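Local coordinates for protein peptidoglycan glycosyltransferase (Eggerthella lenta, PDB 4MNR) that is a penicillin-binding protein of the bacterial cell-wall machinery, combining a dimerisation-type domain with a domain of the beta-lactamase-like clan, at residues V36-R40 against E52-L58; Y65-F70 against F156-I160; I215-S221 against P291-W296; L280-D286 against R311-P317. All blocks are in the same frame, centred on the assembly; numbering follows the deposited sequence.

Contact 1: V36-R40 against E52-L58; sequences VVLAR and EYPAGDL
Arg40 lays one face of its guanidinium over Pro54, with Arg40 NH1 3.6 Å from Pro54 CB. Its chi1 is p, and chi2 and chi3 are t. At the guanidinium edge, Arg40 NE forms a salt bridge to Glu52 OE1 at 3.2 Å. The backbones of Arg40 and Glu52 make an antiparallel hydrogen-bonded pair, CA to CA 5.3 Å. Arg40 N donates to Glu52 O at 3.0 Å, and Glu52 N to Arg40 O at 2.7 Å. This pair belongs to the hairpin of strands 37-43 and 49-52, within the dimerisation-domain region, at one edge of a six-stranded mixed sheet that strands 343-347 and 353-356 complete. Leu38 and Ala39 both face Ile30 of the next strand, a classic beta bulge. Beyond Glu52 the ladder is lost, although Ala39 CA still lies 4.6 Å from Tyr53 CA. Ala39 CB touches Tyr53 CE1 at 3.6 Å; the hydroxyl of Tyr53 bonds to Glu76. A water accepts from Ala55 N (2.8 Å) and donates to Leu38 O (2.7 Å). A type II' turn then runs from Ala55 to Leu58, with Gly56 at phi 63°, psi -127° and Leu58 N bonded to Ala55 O at 3.1 Å. Leu38 (m, t) brings CD2 to 3.8 Å from Ala55 CB and 3.9 Å from Leu58 CD2. Leu58 (t, p) in turn places that CD2 3.9 Å from Val36 CG1.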
loop_
_atom_site.group_PDB
_atom_site.type_symbol
_atom_site.label_atom_id
_atom_site.label_comp_id
_atom_site.label_asym_id
_atom_site.label_seq_id
_atom_site.Cartn_x
_atom_site.Cartn_y
_atom_site.Cartn_z
ATOM N N VAL A 36 -4.677 -0.262 -23.223
ATOM C CA VAL A 36 -3.314 0.145 -23.573
ATOM C C VAL A 36 -2.394 -1.078 -23.517
ATOM O O VAL A 36 -2.242 -1.712 -22.467
ATOM C CB VAL A 36 -2.772 1.256 -22.650
ATOM C CG1 VAL A 36 -1.318 1.563 -22.988
ATOM C CG2 VAL A 36 -3.625 2.512 -22.790
ATOM N N VAL A 37 -1.809 -1.412 -24.662
ATOM C CA VAL A 37 -0.919 -2.563 -24.765
ATOM C C VAL A 37 0.415 -2.278 -24.076
ATOM O O VAL A 37 1.099 -1.294 -24.404
ATOM C CB VAL A 37 -0.684 -2.932 -26.242
ATOM C CG1 VAL A 37 0.382 -4.010 -26.369
ATOM C CG2 VAL A 37 -2.004 -3.378 -26.894
ATOM N N LEU A 38 0.784 -3.140 -23.130
ATOM C CA LEU A 38 2.038 -2.993 -22.395
ATOM C C LEU A 38 3.121 -3.910 -22.948
ATOM O O LEU A 38 4.310 -3.622 -22.818
ATOM C CB LEU A 38 1.823 -3.308 -20.912
ATOM C CG LEU A 38 0.720 -2.490 -20.248
ATOM C CD1 LEU A 38 0.537 -2.941 -18.802
ATOM C CD2 LEU A 38 1.082 -1.023 -20.322
ATOM N N ALA A 39 2.714 -5.019 -23.560
ATOM C CA ALA A 39 3.671 -5.954 -24.150
ATOM C C ALA A 39 2.992 -6.741 -25.253
ATOM O O ALA A 39 1.841 -7.132 -25.122
ATOM C CB ALA A 39 4.221 -6.907 -23.099
ATOM N N ARG A 40 3.704 -6.967 -26.346
ATOM C CA ARG A 40 3.174 -7.766 -27.436
ATOM C C ARG A 40 4.353 -8.386 -28.164
ATOM O O ARG A 40 5.494 -7.970 -27.965
ATOM C CB ARG A 40 2.347 -6.902 -28.398
ATOM C CG ARG A 40 3.145 -5.783 -29.050
ATOM C CD ARG A 40 2.301 -5.010 -30.047
ATOM N NE ARG A 40 2.959 -3.773 -30.449
ATOM C CZ ARG A 40 2.379 -2.579 -30.409
ATOM N NH1 ARG A 40 3.052 -1.500 -30.791
ATOM N NH2 ARG A 40 1.124 -2.467 -29.999
ATOM N N GLU A 52 7.888 -6.723 -27.798
ATOM C CA GLU A 52 7.876 -5.265 -27.815
ATOM C C GLU A 52 7.167 -4.731 -26.576
ATOM O O GLU A 52 6.163 -5.302 -26.144
ATOM C CB GLU A 52 7.143 -4.744 -29.048
ATOM C CG GLU A 52 7.893 -4.880 -30.348
ATOM C CD GLU A 52 7.230 -4.092 -31.465
ATOM O OE1 GLU A 52 6.097 -3.602 -31.250
ATOM O OE2 GLU A 52 7.841 -3.960 -32.550
ATOM N N TYR A 53 7.687 -3.630 -26.026
ATOM C CA TYR A 53 7.073 -2.948 -24.870
ATOM C C TYR A 53 6.744 -1.503 -25.246
ATOM O O TYR A 53 7.551 -0.593 -25.039
ATOM C CB TYR A 53 8.007 -3.016 -23.655
ATOM C CG TYR A 53 8.248 -4.436 -23.194
ATOM C CD1 TYR A 53 7.398 -5.036 -22.283
ATOM C CD2 TYR A 53 9.307 -5.184 -23.694
ATOM C CE1 TYR A 53 7.589 -6.344 -21.875
ATOM C CE2 TYR A 53 9.515 -6.492 -23.284
ATOM C CZ TYR A 53 8.651 -7.063 -22.368
ATOM O OH TYR A 53 8.836 -8.366 -21.958
ATOM N N PRO A 54 5.557 -1.287 -25.833
ATOM C CA PRO A 54 5.335 -0.017 -26.536
ATOM C C PRO A 54 4.798 1.126 -25.678
ATOM O O PRO A 54 4.503 2.192 -26.222
ATOM C CB PRO A 54 4.298 -0.396 -27.597
ATOM C CG PRO A 54 3.511 -1.492 -26.967
ATOM C CD PRO A 54 4.462 -2.249 -26.058
ATOM N N ALA A 55 4.669 0.925 -24.373
ATOM C CA ALA A 55 4.060 1.951 -23.529
ATOM C C ALA A 55 5.042 2.687 -22.615
ATOM O O ALA A 55 4.641 3.211 -21.574
ATOM C CB ALA A 55 2.908 1.354 -22.700
ATOM N N GLY A 56 6.314 2.726 -22.997
ATOM C CA GLY A 56 7.286 3.521 -22.261
ATOM C C GLY A 56 7.445 3.008 -20.849
ATOM O O GLY A 56 7.674 1.821 -20.651
ATOM N N ASP A 57 7.307 3.883 -19.858
ATOM C CA ASP A 57 7.457 3.434 -18.472
ATOM C C ASP A 57 6.141 3.138 -17.748
ATOM O O ASP A 57 6.113 3.042 -16.520
ATOM C CB ASP A 57 8.318 4.412 -17.658
ATOM C CG ASP A 57 7.647 5.757 -17.433
ATOM O OD1 ASP A 57 6.467 5.941 -17.811
ATOM O OD2 ASP A 57 8.315 6.638 -16.848
ATOM N N LEU A 58 5.059 2.960 -18.506
ATOM C CA LEU A 58 3.751 2.700 -17.903
ATOM C C LEU A 58 3.715 1.320 -17.248
ATOM O O LEU A 58 3.878 0.305 -17.932
ATOM C CB LEU A 58 2.646 2.825 -18.971
ATOM C CG LEU A 58 1.214 2.843 -18.421
ATOM C CD1 LEU A 58 0.918 4.141 -17.648
ATOM C CD2 LEU A 58 0.221 2.661 -19.549
HETATM O O HOH W 1 5.289 -1.129 -22.505
#

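Contact 2: Y65-F70 against F156-I160; sequences YSSPQF and FAAVI
Tyr65 is extended (phi -137°, psi 158°) and leads into the short strand 66-67. An ST turn and ST motif start at Ser67, and the segment packs on the first turn of helix 156-165. The contact joins the dimerisation-domain region to the transpeptidase-family region through apolar and aromatic side chains. Tyr65 has chi1 p. Its CB sits over the face of the Phe156 ring, 3.6 Å from the centroid of that ring, a CH-pi contact. The two rings are nearly parallel, at 6°, but are slid apart with centroids 5.1 Å from each other, so they barely overlap. Phe156 also has chi1 p. One turn on, Ile160 (m, t) places CD1 over the Tyr65 ring, 4.2 Å from its centroid. The helical bond from Ile160 N to Phe156 O is 2.8 Å. Ser66 turns its CB away from the helix, and its N hydrogen-bonds to the hydroxyl of Tyr53. The CA-to-CB bond of Ser67 (chi1 t) points toward the helix, with Ser67 CB 3.5 Å from Phe156 CE2. Ser67 OG accepts from Gln69 N and from Phe70 N, each at 3.1 Å, and so closes the bend through Pro68 and Gln69. Phe70 (chi1 m) returns to the helix, its CA 7.4 Å from Ala157 CA. Phe70 CD1 lies 3.7 Å from Ile160 CG2, and Phe70 CE2 rests 3.6 Å from Ala157 CB.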
loop_
_atom_site.group_PDB
_atom_site.type_symbol
_atom_site.label_atom_id
_atom_site.label_comp_id
_atom_site.label_asym_id
_atom_site.label_seq_id
_atom_site.Cartn_x
_atom_site.Cartn_y
_atom_site.Cartn_z
ATOM N N TYR A 65 9.452 -8.318 -17.651
ATOM C CA TYR A 65 10.082 -8.567 -18.937
ATOM C C TYR A 65 10.131 -10.051 -19.196
ATOM O O TYR A 65 10.055 -10.855 -18.265
ATOM C CB TYR A 65 11.496 -7.974 -18.968
ATOM C CG TYR A 65 12.324 -8.290 -17.745
ATOM C CD1 TYR A 65 12.406 -7.383 -16.696
ATOM C CD2 TYR A 65 13.012 -9.494 -17.631
ATOM C CE1 TYR A 65 13.154 -7.657 -15.572
ATOM C CE2 TYR A 65 13.761 -9.784 -16.501
ATOM C CZ TYR A 65 13.823 -8.856 -15.474
ATOM O OH TYR A 65 14.558 -9.110 -14.343
ATOM N N SER A 66 10.245 -10.410 -20.471
ATOM C CA SER A 66 10.455 -11.788 -20.879
ATOM C C SER A 66 11.632 -11.795 -21.833
ATOM O O SER A 66 11.612 -11.109 -22.858
ATOM C CB SER A 66 9.210 -12.359 -21.559
ATOM O OG SER A 66 9.454 -13.663 -22.063
ATOM N N SER A 67 12.665 -12.553 -21.480
ATOM C CA SER A 67 13.894 -12.562 -22.252
ATOM C C SER A 67 14.569 -13.923 -22.193
ATOM O O SER A 67 14.651 -14.527 -21.122
ATOM C CB SER A 67 14.850 -11.496 -21.713
ATOM O OG SER A 67 16.142 -11.624 -22.289
ATOM N N PRO A 68 15.071 -14.401 -23.343
ATOM C CA PRO A 68 15.796 -15.673 -23.378
ATOM C C PRO A 68 17.165 -15.542 -22.716
ATOM O O PRO A 68 17.807 -16.549 -22.423
ATOM C CB PRO A 68 15.949 -15.941 -24.877
ATOM C CG PRO A 68 15.956 -14.589 -25.494
ATOM C CD PRO A 68 14.999 -13.770 -24.674
ATOM N N GLN A 69 17.599 -14.307 -22.482
ATOM C CA GLN A 69 18.877 -14.044 -21.834
ATOM C C GLN A 69 18.699 -13.800 -20.338
ATOM O O GLN A 69 19.445 -14.337 -19.522
ATOM C CB GLN A 69 19.551 -12.823 -22.461
ATOM C CG GLN A 69 19.266 -12.632 -23.943
ATOM C CD GLN A 69 19.900 -11.365 -24.498
ATOM O OE1 GLN A 69 20.812 -10.796 -23.892
ATOM N NE2 GLN A 69 19.416 -10.918 -25.653
ATOM N N PHE A 70 17.706 -12.983 -19.987
ATOM C CA PHE A 70 17.553 -12.507 -18.613
ATOM C C PHE A 70 16.407 -13.164 -17.850
ATOM O O PHE A 70 16.213 -12.889 -16.666
ATOM C CB PHE A 70 17.370 -10.984 -18.591
ATOM C CG PHE A 70 18.537 -10.227 -19.156
ATOM C CD1 PHE A 70 19.610 -9.878 -18.353
ATOM C CD2 PHE A 70 18.564 -9.870 -20.495
ATOM C CE1 PHE A 70 20.688 -9.188 -18.878
ATOM C CE2 PHE A 70 19.636 -9.178 -21.023
ATOM C CZ PHE A 70 20.699 -8.834 -20.212
ATOM N N PHE A 156 14.690 -3.000 -20.360
ATOM C CA PHE A 156 14.987 -3.836 -19.195
ATOM C C PHE A 156 16.411 -4.396 -19.179
ATOM O O PHE A 156 17.035 -4.477 -18.121
ATOM C CB PHE A 156 13.971 -4.982 -19.072
ATOM C CG PHE A 156 14.029 -5.962 -20.209
ATOM C CD1 PHE A 156 13.289 -5.746 -21.366
ATOM C CD2 PHE A 156 14.816 -7.098 -20.128
ATOM C CE1 PHE A 156 13.342 -6.645 -22.421
ATOM C CE2 PHE A 156 14.877 -7.998 -21.180
ATOM C CZ PHE A 156 14.136 -7.774 -22.329
ATOM N N ALA A 157 16.933 -4.761 -20.350
ATOM C CA ALA A 157 18.267 -5.350 -20.439
ATOM C C ALA A 157 19.344 -4.361 -20.002
ATOM O O ALA A 157 20.223 -4.690 -19.199
ATOM C CB ALA A 157 18.533 -5.852 -21.851
ATOM N N ALA A 158 19.269 -3.147 -20.531
ATOM C CA ALA A 158 20.189 -2.089 -20.128
ATOM C C ALA A 158 20.066 -1.749 -18.640
ATOM O O ALA A 158 21.065 -1.456 -17.986
ATOM C CB ALA A 158 19.980 -0.850 -20.982
ATOM N N VAL A 159 18.844 -1.790 -18.107
ATOM C CA VAL A 159 18.607 -1.503 -16.694
ATOM C C VAL A 159 19.165 -2.606 -15.800
ATOM O O VAL A 159 19.706 -2.340 -14.730
ATOM C CB VAL A 159 17.096 -1.299 -16.398
ATOM C CG1 VAL A 159 16.858 -1.071 -14.921
ATOM C CG2 VAL A 159 16.562 -0.122 -17.196
ATOM N N ILE A 160 19.035 -3.851 -16.245
ATOM C CA ILE A 160 19.659 -4.967 -15.537
ATOM C C ILE A 160 21.185 -4.805 -15.532
ATOM O O ILE A 160 21.843 -5.061 -14.519
ATOM C CB ILE A 160 19.240 -6.318 -16.154
ATOM C CG1 ILE A 160 17.763 -6.595 -15.843
ATOM C CG2 ILE A 160 20.101 -7.442 -15.610
ATOM C CD1 ILE A 160 17.135 -7.665 -16.713
#

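Contact 3: I215-S221 against P291-W296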
loop_
_atom_site.group_PDB
_atom_site.type_symbol
_atom_site.label_atom_id
_atom_site.label_comp_id
_atom_site.label_asym_id
_atom_site.label_seq_id
_atom_site.Cartn_x
_atom_site.Cartn_y
_atom_site.Cartn_z
ATOM N N ILE A 215 7.522 5.691 28.642
ATOM C CA ILE A 215 6.734 4.469 28.669
ATOM C C ILE A 215 7.727 3.323 28.582
ATOM O O ILE A 215 8.567 3.296 27.688
ATOM C CB ILE A 215 5.736 4.381 27.484
ATOM C CG1 ILE A 215 4.732 5.544 27.523
ATOM C CG2 ILE A 215 5.020 3.031 27.507
ATOM C CD1 ILE A 215 3.763 5.598 26.308
ATOM N N GLY A 216 7.663 2.402 29.535
ATOM C CA GLY A 216 8.580 1.271 29.560
ATOM C C GLY A 216 10.058 1.641 29.601
ATOM O O GLY A 216 10.879 1.022 28.917
ATOM N N ASN A 217 10.395 2.667 30.375
ATOM C CA ASN A 217 11.795 3.037 30.616
ATOM C C ASN A 217 12.553 3.646 29.435
ATOM O O ASN A 217 13.776 3.764 29.473
ATOM C CB ASN A 217 12.562 1.847 31.200
ATOM C CG ASN A 217 11.794 1.174 32.311
ATOM O OD1 ASN A 217 11.335 1.838 33.243
ATOM N ND2 ASN A 217 11.612 -0.140 32.202
ATOM N N ALA A 218 11.827 4.031 28.388
ATOM C CA ALA A 218 12.399 4.890 27.370
ATOM C C ALA A 218 11.285 5.839 26.912
ATOM O O ALA A 218 10.189 5.800 27.445
ATOM C CB ALA A 218 12.943 4.074 26.210
ATOM N N THR A 219 11.572 6.667 25.920
ATOM C CA THR A 219 10.704 7.792 25.567
ATOM C C THR A 219 9.789 7.528 24.361
ATOM O O THR A 219 10.198 6.915 23.378
ATOM C CB THR A 219 11.583 9.027 25.276
ATOM O OG1 THR A 219 12.336 9.352 26.452
ATOM C CG2 THR A 219 10.746 10.215 24.885
ATOM N N VAL A 220 8.542 7.985 24.451
ATOM C CA VAL A 220 7.667 8.087 23.289
ATOM C C VAL A 220 7.432 9.582 23.117
ATOM O O VAL A 220 7.176 10.288 24.094
ATOM C CB VAL A 220 6.315 7.376 23.510
ATOM C CG1 VAL A 220 5.393 7.573 22.305
ATOM C CG2 VAL A 220 6.533 5.903 23.779
ATOM N N SER A 221 7.540 10.074 21.887
ATOM C CA SER A 221 7.420 11.513 21.656
ATOM C C SER A 221 6.479 11.816 20.503
ATOM O O SER A 221 6.454 11.093 19.505
ATOM C CB SER A 221 8.789 12.142 21.365
ATOM O OG SER A 221 9.683 12.019 22.458
ATOM N N PRO A 291 6.863 -2.683 27.211
ATOM C CA PRO A 291 5.821 -1.660 27.050
ATOM C C PRO A 291 6.241 -0.573 26.078
ATOM O O PRO A 291 5.400 -0.017 25.381
ATOM C CB PRO A 291 5.693 -1.069 28.459
ATOM C CG PRO A 291 6.060 -2.195 29.352
ATOM C CD PRO A 291 7.131 -2.974 28.630
ATOM N N TRP A 292 7.531 -0.265 26.046
ATOM C CA TRP A 292 8.042 0.740 25.128
ATOM C C TRP A 292 7.866 0.285 23.671
ATOM O O TRP A 292 7.408 1.054 22.824
ATOM C CB TRP A 292 9.515 1.011 25.444
ATOM C CG TRP A 292 10.158 2.005 24.543
ATOM C CD1 TRP A 292 9.999 3.355 24.567
ATOM C CD2 TRP A 292 11.091 1.725 23.494
ATOM N NE1 TRP A 292 10.774 3.940 23.590
ATOM C CE2 TRP A 292 11.457 2.955 22.922
ATOM C CE3 TRP A 292 11.655 0.549 22.986
ATOM C CZ2 TRP A 292 12.355 3.047 21.863
ATOM C CZ3 TRP A 292 12.544 0.639 21.936
ATOM C CH2 TRP A 292 12.885 1.878 21.384
ATOM N N GLU A 293 8.225 -0.966 23.380
ATOM C CA GLU A 293 8.026 -1.508 22.041
ATOM C C GLU A 293 6.536 -1.558 21.689
ATOM O O GLU A 293 6.142 -1.283 20.551
ATOM C CB GLU A 293 8.664 -2.901 21.895
ATOM C CG GLU A 293 8.666 -3.392 20.443
ATOM C CD GLU A 293 9.257 -4.797 20.264
ATOM O OE1 GLU A 293 9.958 -5.287 21.183
ATOM O OE2 GLU A 293 9.020 -5.411 19.191
ATOM N N LEU A 294 5.713 -1.912 22.675
ATOM C CA LEU A 294 4.264 -1.998 22.468
ATOM C C LEU A 294 3.670 -0.629 22.148
ATOM O O LEU A 294 2.872 -0.471 21.213
ATOM C CB LEU A 294 3.602 -2.593 23.718
ATOM C CG LEU A 294 2.067 -2.539 23.773
ATOM C CD1 LEU A 294 1.426 -3.253 22.583
ATOM C CD2 LEU A 294 1.579 -3.164 25.075
ATOM N N ALA A 295 4.081 0.368 22.917
ATOM C CA ALA A 295 3.595 1.727 22.718
ATOM C C ALA A 295 3.955 2.243 21.327
ATOM O O ALA A 295 3.109 2.788 20.621
ATOM C CB ALA A 295 4.173 2.647 23.789
ATOM N N TRP A 296 5.210 2.060 20.927
ATOM C CA TRP A 296 5.615 2.498 19.595
ATOM C C TRP A 296 4.947 1.708 18.467
ATOM O O TRP A 296 4.619 2.267 17.423
ATOM C CB TRP A 296 7.139 2.444 19.458
ATOM C CG TRP A 296 7.813 3.713 19.923
ATOM C CD1 TRP A 296 8.703 3.848 20.947
ATOM C CD2 TRP A 296 7.645 5.019 19.365
ATOM N NE1 TRP A 296 9.112 5.159 21.056
ATOM C CE2 TRP A 296 8.468 5.898 20.099
ATOM C CE3 TRP A 296 6.871 5.533 18.322
ATOM C CZ2 TRP A 296 8.542 7.260 19.815
ATOM C CZ3 TRP A 296 6.943 6.892 18.044
ATOM C CH2 TRP A 296 7.773 7.735 18.790
HETATM O O HOH W 2 10.030 -1.326 27.776
#
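Two tryptophans one helical turn apart reach the same strand carbonyl. Trp292 has chi1 t and chi2 76°; Trp296 has chi1 near -87° and chi2 118°. These settings bring Trp292 NE1 to 3.0 Å and Trp296 NE1 to 3.1 Å from Thr219 O, which accepts both hydrogen bonds. Each indole also receives a methyl over its five-membered ring. Ala218 CB is 3.5 Å from the Trp292 centroid, and Val220 CG2 is 4.1 Å from that of Trp296. Val220 is t, and its CG2 also meets Ala295 CB at 4.0 Å. Ile215 (m, t) puts CG2 3.8 Å from Ala295 CB. Gly216 sits in the type I' turn of the hairpin formed by strands 212-215 and 218-221. A beta carbon there would clash with Trp292 N. Strand 218-221 and the helical segment 291-296 run nearly parallel, at 12° with axes 9.0 Å apart. The indoles thus work as donors at their edges and apolar surfaces on their faces, joining hairpin to helix without any charged pair.

Contact 4: L280-D286 against R311-P317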
loop_
_atom_site.group_PDB
_atom_site.type_symbol
_atom_site.label_atom_id
_atom_site.label_comp_id
_atom_site.label_asym_id
_atom_site.label_seq_id
_atom_site.Cartn_x
_atom_site.Cartn_y
_atom_site.Cartn_z
ATOM N N LEU A 280 4.598 -7.782 8.731
ATOM C CA LEU A 280 5.044 -8.393 9.982
ATOM C C LEU A 280 4.630 -7.631 11.232
ATOM O O LEU A 280 4.606 -6.399 11.248
ATOM C CB LEU A 280 6.571 -8.522 9.981
ATOM C CG LEU A 280 7.167 -9.270 8.789
ATOM C CD1 LEU A 280 8.685 -9.210 8.809
ATOM C CD2 LEU A 280 6.684 -10.686 8.844
HETATM N N MSE A 281 4.300 -8.395 12.276
HETATM C CA MSE A 281 4.064 -7.869 13.625
HETATM C C MSE A 281 4.819 -8.735 14.615
HETATM O O MSE A 281 4.953 -9.940 14.417
HETATM C CB MSE A 281 2.574 -7.910 13.990
HETATM C CG MSE A 281 1.784 -6.710 13.562
HETATM SE SE MSE A 281 2.246 -5.037 14.457
HETATM C CE MSE A 281 1.398 -5.185 16.198
ATOM N N PRO A 282 5.305 -8.135 15.706
ATOM C CA PRO A 282 5.954 -8.976 16.716
ATOM C C PRO A 282 4.944 -9.911 17.366
ATOM O O PRO A 282 3.736 -9.676 17.271
ATOM C CB PRO A 282 6.441 -7.965 17.760
ATOM C CG PRO A 282 6.492 -6.665 17.054
ATOM C CD PRO A 282 5.400 -6.703 16.018
ATOM N N SER A 283 5.436 -10.950 18.031
ATOM C CA SER A 283 4.562 -11.830 18.789
ATOM C C SER A 283 4.033 -11.068 19.997
ATOM O O SER A 283 4.667 -10.121 20.470
ATOM C CB SER A 283 5.323 -13.079 19.247
ATOM O OG SER A 283 6.305 -12.761 20.220
ATOM N N ALA A 284 2.869 -11.472 20.494
ATOM C CA ALA A 284 2.338 -10.873 21.712
ATOM C C ALA A 284 3.306 -11.108 22.865
ATOM O O ALA A 284 3.458 -10.254 23.735
ATOM C CB ALA A 284 0.965 -11.439 22.037
ATOM N N GLU A 285 3.972 -12.265 22.854
ATOM C CA GLU A 285 4.958 -12.598 23.879
ATOM C C GLU A 285 6.105 -11.590 23.939
ATOM O O GLU A 285 6.486 -11.144 25.020
ATOM C CB GLU A 285 5.511 -14.010 23.664
ATOM C CG GLU A 285 4.589 -15.129 24.132
ATOM C CD GLU A 285 5.180 -16.514 23.896
ATOM O OE1 GLU A 285 6.268 -16.606 23.285
ATOM O OE2 GLU A 285 4.558 -17.511 24.324
ATOM N N ASP A 286 6.650 -11.226 22.779
ATOM C CA ASP A 286 7.707 -10.215 22.729
ATOM C C ASP A 286 7.225 -8.815 23.124
ATOM O O ASP A 286 7.930 -8.089 23.819
ATOM C CB ASP A 286 8.394 -10.190 21.354
ATOM C CG ASP A 286 9.451 -11.278 21.208
ATOM O OD1 ASP A 286 10.027 -11.693 22.237
ATOM O OD2 ASP A 286 9.718 -11.714 20.067
ATOM N N ARG A 311 16.163 -13.178 19.812
ATOM C CA ARG A 311 14.816 -12.657 19.601
ATOM C C ARG A 311 14.040 -13.558 18.638
ATOM O O ARG A 311 14.523 -13.889 17.555
ATOM C CB ARG A 311 14.833 -11.216 19.105
ATOM C CG ARG A 311 13.420 -10.691 18.840
ATOM C CD ARG A 311 13.396 -9.241 18.487
ATOM N NE ARG A 311 12.064 -8.844 18.057
ATOM C CZ ARG A 311 11.260 -8.039 18.739
ATOM N NH1 ARG A 311 11.657 -7.516 19.897
ATOM N NH2 ARG A 311 10.064 -7.737 18.242
ATOM N N GLU A 312 12.844 -13.964 19.053
ATOM C CA GLU A 312 12.066 -14.965 18.322
ATOM C C GLU A 312 11.221 -14.390 17.195
ATOM O O GLU A 312 11.021 -15.044 16.173
ATOM C CB GLU A 312 11.153 -15.726 19.287
ATOM C CG GLU A 312 11.874 -16.334 20.479
ATOM C CD GLU A 312 10.924 -17.010 21.456
ATOM O OE1 GLU A 312 9.710 -16.711 21.413
ATOM O OE2 GLU A 312 11.392 -17.841 22.264
ATOM N N SER A 313 10.730 -13.173 17.370
ATOM C CA SER A 313 9.776 -12.619 16.410
ATOM C C SER A 313 10.320 -11.354 15.735
ATOM O O SER A 313 11.268 -10.750 16.227
ATOM C CB SER A 313 8.435 -12.356 17.109
ATOM O OG SER A 313 8.488 -11.201 17.926
ATOM N N PRO A 314 9.746 -10.966 14.583
ATOM C CA PRO A 314 10.271 -9.774 13.911
ATOM C C PRO A 314 9.867 -8.495 14.627
ATOM O O PRO A 314 9.014 -8.537 15.511
ATOM C CB PRO A 314 9.591 -9.822 12.533
ATOM C CG PRO A 314 8.341 -10.571 12.762
ATOM C CD PRO A 314 8.681 -11.612 13.792
ATOM N N ALA A 315 10.509 -7.386 14.270
ATOM C CA ALA A 315 10.033 -6.071 14.666
ATOM C C ALA A 315 8.803 -5.755 13.832
ATOM O O ALA A 315 8.642 -6.268 12.723
ATOM C CB ALA A 315 11.117 -5.019 14.427
ATOM N N GLY A 316 7.929 -4.905 14.341
ATOM C CA GLY A 316 6.792 -4.514 13.535
ATOM C C GLY A 316 6.085 -3.355 14.180
ATOM O O GLY A 316 6.382 -3.019 15.324
ATOM N N PRO A 317 5.125 -2.767 13.469
ATOM C CA PRO A 317 4.684 -3.236 12.145
ATOM C C PRO A 317 5.631 -2.909 10.992
ATOM O O PRO A 317 6.269 -1.853 10.977
ATOM C CB PRO A 317 3.377 -2.481 11.936
ATOM C CG PRO A 317 3.551 -1.209 12.746
ATOM C CD PRO A 317 4.311 -1.636 13.959
HETATM O O HOH W 3 8.166 -14.788 20.180
HETATM O O HOH W 4 12.183 -13.286 21.889
#
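Ser313 OG gives the shortest bond, to Asp286 OD2 at 2.5 Å, and accepts from Ser283 N at 3.1 Å. Ser313 N adds a weak bond to the same Asp286 OD2 at 3.2 Å. Ser283 is the N-cap of helix 284-289, its OG accepting from Asp286 N at 3.0 Å. One serine hydroxyl therefore ties the 311-317 loop to the start of the helix. Arg311 folds back on its own loop, with NE bonded to Ser313 O (2.8 Å) and NH2 to Pro314 O (3.0 Å). Its guanidinium lies face-on to Asp286 OD2, beyond salt-bridge range. A water bridges Asp286 OD1 (2.7 Å) and Glu312 N (3.0 Å). Further along, Pro282 CD packs 3.5 Å from Gly316 N. A beta carbon on Gly316 would clash with Leu280 O. Pro317, preceded by a cis peptide bond, has its CA 3.3 Å from Leu280 O, a CA-H...O contact. Leu280 CD1 meets Pro314 CB at 3.9 Å, and the selenium of Met281 (selenomethionine) meets Pro317 CB at 3.8 Å. Met281 also packs on helix 242-263 and Pro317 on helix 291-298, while Arg311 forms a salt bridge to Glu293 of the latter helix.

Overall arrangement
The four contacts form two groups. Contacts 1 and 2 lie about 15 Å apart, centre to centre, and touch through Tyr53, whose hydroxyl hydrogen-bonds to Ser66 N. The centres of contacts 3 and 4 are also about 15 Å apart, and the salt bridge of Glu293 and Arg311 joins them; their segments alternate along the chain, and helices 284-289 and 291-298 are consecutive. The centres of contacts 1 and 3 are about 49 Å apart, on opposite sides of the chain's centre. Contact 1 falls in the dimerisation-domain region, and contacts 3 and 4 fall in the transpeptidase-family region. Contact 2 alone of the four ties the two regions together, joining residues distant in sequence.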